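Local coordinates for protein tumor necrosis factor ligand superfamily member 13 (Mus musculus, PDB 1U5X) that acts as a trimeric TNF-family cytokine that binds the receptors TACI and BCMA and plays a role in regulating tumor cell growth, at residues A[108-111]-A[112-115]. Residues are numbered along the deposited sequence; the frame is centred on the assembly and turned at random.
Sequences HLHQ and GDII
Asp113 closes a type II beta turn on His110, with Gln111 and Gly112 at its corners, and this turn carries the chain from strand 99-109 to strand 114-119 of the TNF jelly roll. Gly112 takes the third position of the turn with phi at 93°, a backbone shape that glycine accommodates readily, since it has no CB to press on the carbonyl oxygen of Gln111. Gly112 O in turn accepts a hydrogen bond from Arg46 NH2 of strand 44-47.

Asp113 grips His110 twice. Asp113 N donates to His110 O at 2.9 Å, the bond that closes the turn, while the aspartate side chain reaches back past His110 O to the preceding peptide, where Asp113 OD2 takes the amide N of His110 at 2.8 Å. That second bond is nearly straight at the hydrogen (176°), yet the N-H meets OD2 from above the carboxylate plane. The reach depends on chi1 of -82°, which holds CG beside the backbone N and opposite the carbonyl carbon. Asp113 OD2 also lies 3.6 Å from Leu109 CA and sits near the plane of the His110 ring at its edge, without bonding to it.

Past Ile114, which points away from the turn and packs its side chain on Ile44 and Arg46, the chain brings Ile115 back inward. Ile115 CD1 comes to 4.1 Å from Leu109 CD1, and the two side chains cross at about a right angle. Val47 touches both, adding to a small apolar layer beneath the turn.

The buried carboxylate of Asp113 thus spends OD2 on a backbone amide of the incoming chain. Because both Asp113 OD1 and Asp113 OD2 lie 3.3 Å from His110 O, acceptor against acceptor, the hydrogen bond from His110 N probably helps offset the repulsion, and nearby Arg74, touched by the aspartate side chain, may further favour its negative charge.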
ATOM      1  N   HIS A 108     -16.849   0.560  -3.522  1.00 11.79           N
ATOM      2  CA  HIS A 108     -18.217   0.687  -3.052  1.00 13.51           C
ATOM      3  C   HIS A 108     -18.683  -0.722  -2.718  1.00 17.11           C
ATOM      4  O   HIS A 108     -18.718  -1.601  -3.592  1.00 16.47           O
ATOM      5  CB  HIS A 108     -19.116   1.237  -4.138  1.00 15.89           C
ATOM      6  CG  HIS A 108     -20.540   1.431  -3.706  1.00 16.15           C
ATOM      7  ND1 HIS A 108     -20.947   2.460  -2.885  1.00 25.69           N
ATOM      8  CD2 HIS A 108     -21.650   0.713  -3.981  1.00 28.00           C
ATOM      9  CE1 HIS A 108     -22.255   2.384  -2.697  1.00 23.02           C
ATOM     10  NE2 HIS A 108     -22.708   1.325  -3.346  1.00 22.95           N
ATOM     11  N   LEU A 109     -19.006  -0.917  -1.440  1.00 15.90           N
ATOM     12  CA  LEU A 109     -19.485  -2.181  -0.919  1.00 17.18           C
ATOM     13  C   LEU A 109     -20.935  -1.969  -0.518  1.00 16.41           C
ATOM     14  O   LEU A 109     -21.321  -0.885  -0.071  1.00 16.96           O
ATOM     15  CB  LEU A 109     -18.615  -2.630   0.286  1.00 16.40           C
ATOM     16  CG  LEU A 109     -17.108  -2.722   0.037  1.00 17.27           C
ATOM     17  CD1 LEU A 109     -16.358  -3.259   1.263  1.00 20.16           C
ATOM     18  CD2 LEU A 109     -16.796  -3.567  -1.142  1.00 17.06           C
ATOM     19  N   HIS A 110     -21.730  -3.012  -0.699  1.00 15.30           N
ATOM     20  CA  HIS A 110     -23.180  -2.981  -0.488  1.00 13.40           C
ATOM     21  C   HIS A 110     -23.498  -3.884   0.722  1.00 15.32           C
ATOM     22  O   HIS A 110     -22.880  -4.926   0.906  1.00 13.83           O
ATOM     23  CB  HIS A 110     -23.885  -3.477  -1.748  1.00 17.23           C
ATOM     24  CG  HIS A 110     -23.529  -2.724  -3.003  1.00 23.59           C
ATOM     25  ND1 HIS A 110     -24.480  -2.131  -3.804  1.00 35.11           N
ATOM     26  CD2 HIS A 110     -22.341  -2.520  -3.623  1.00 32.13           C
ATOM     27  CE1 HIS A 110     -23.897  -1.586  -4.855  1.00 33.81           C
ATOM     28  NE2 HIS A 110     -22.599  -1.811  -4.771  1.00 33.05           N
ATOM     29  N   GLN A 111     -24.397  -3.458   1.591  1.00 15.70           N
ATOM     30  CA  GLN A 111     -24.773  -4.306   2.722  1.00 14.62           C
ATOM     31  C   GLN A 111     -25.227  -5.679   2.221  1.00 11.29           C
ATOM     32  O   GLN A 111     -25.878  -5.784   1.185  1.00 12.12           O
ATOM     33  CB  GLN A 111     -25.842  -3.656   3.596  1.00 19.86           C
ATOM     34  CG  GLN A 111     -27.118  -3.359   2.948  1.00 21.97           C
ATOM     35  CD  GLN A 111     -28.168  -2.839   3.941  1.00 26.58           C
ATOM     36  OE1 GLN A 111     -28.068  -3.039   5.179  1.00 21.42           O
ATOM     37  NE2 GLN A 111     -29.164  -2.172   3.405  1.00 26.97           N
ATOM     38  N   GLY A 112     -24.870  -6.731   2.965  1.00 12.60           N
ATOM     39  CA  GLY A 112     -25.095  -8.101   2.539  1.00 14.22           C
ATOM     40  C   GLY A 112     -23.880  -8.675   1.807  1.00 15.42           C
ATOM     41  O   GLY A 112     -23.789  -9.881   1.653  1.00 15.91           O
ATOM     42  N   ASP A 113     -22.959  -7.828   1.355  1.00 14.58           N
ATOM     43  CA  ASP A 113     -21.746  -8.293   0.664  1.00 14.32           C
ATOM     44  C   ASP A 113     -20.917  -9.199   1.570  1.00 16.53           C
ATOM     45  O   ASP A 113     -20.923  -9.020   2.799  1.00 13.40           O
ATOM     46  CB  ASP A 113     -20.870  -7.117   0.235  1.00 14.43           C
ATOM     47  CG  ASP A 113     -21.312  -6.477  -1.060  1.00 15.83           C
ATOM     48  OD1 ASP A 113     -22.303  -6.914  -1.684  1.00 14.80           O
ATOM     49  OD2 ASP A 113     -20.684  -5.508  -1.534  1.00 19.30           O
ATOM     50  N   ILE A 114     -20.262 -10.192   0.955  1.00 16.29           N
ATOM     51  CA  ILE A 114     -19.251 -11.036   1.599  1.00 13.03           C
ATOM     52  C   ILE A 114     -17.886 -10.743   0.951  1.00 13.48           C
ATOM     53  O   ILE A 114     -17.771 -10.823  -0.261  1.00 13.81           O
ATOM     54  CB  ILE A 114     -19.609 -12.521   1.413  1.00 13.65           C
ATOM     55  CG1 ILE A 114     -20.929 -12.859   2.105  1.00 14.53           C
ATOM     56  CG2 ILE A 114     -18.519 -13.407   2.004  1.00 16.08           C
ATOM     57  CD1 ILE A 114     -21.458 -14.218   1.720  1.00 17.31           C
ATOM     58  N   ILE A 115     -16.887 -10.365   1.749  1.00 12.71           N
ATOM     59  CA  ILE A 115     -15.522 -10.142   1.295  1.00 12.65           C
ATOM     60  C   ILE A 115     -14.662 -11.383   1.551  1.00 15.20           C
ATOM     61  O   ILE A 115     -14.657 -11.908   2.665  1.00 14.85           O
ATOM     62  CB  ILE A 115     -14.916  -8.911   2.022  1.00 14.42           C
ATOM     63  CG1 ILE A 115     -15.862  -7.707   1.937  1.00 14.31           C
ATOM     64  CG2 ILE A 115     -13.503  -8.570   1.475  1.00 17.93           C
ATOM     65  CD1 ILE A 115     -16.245  -7.308   0.542  1.00 18.29           C
TER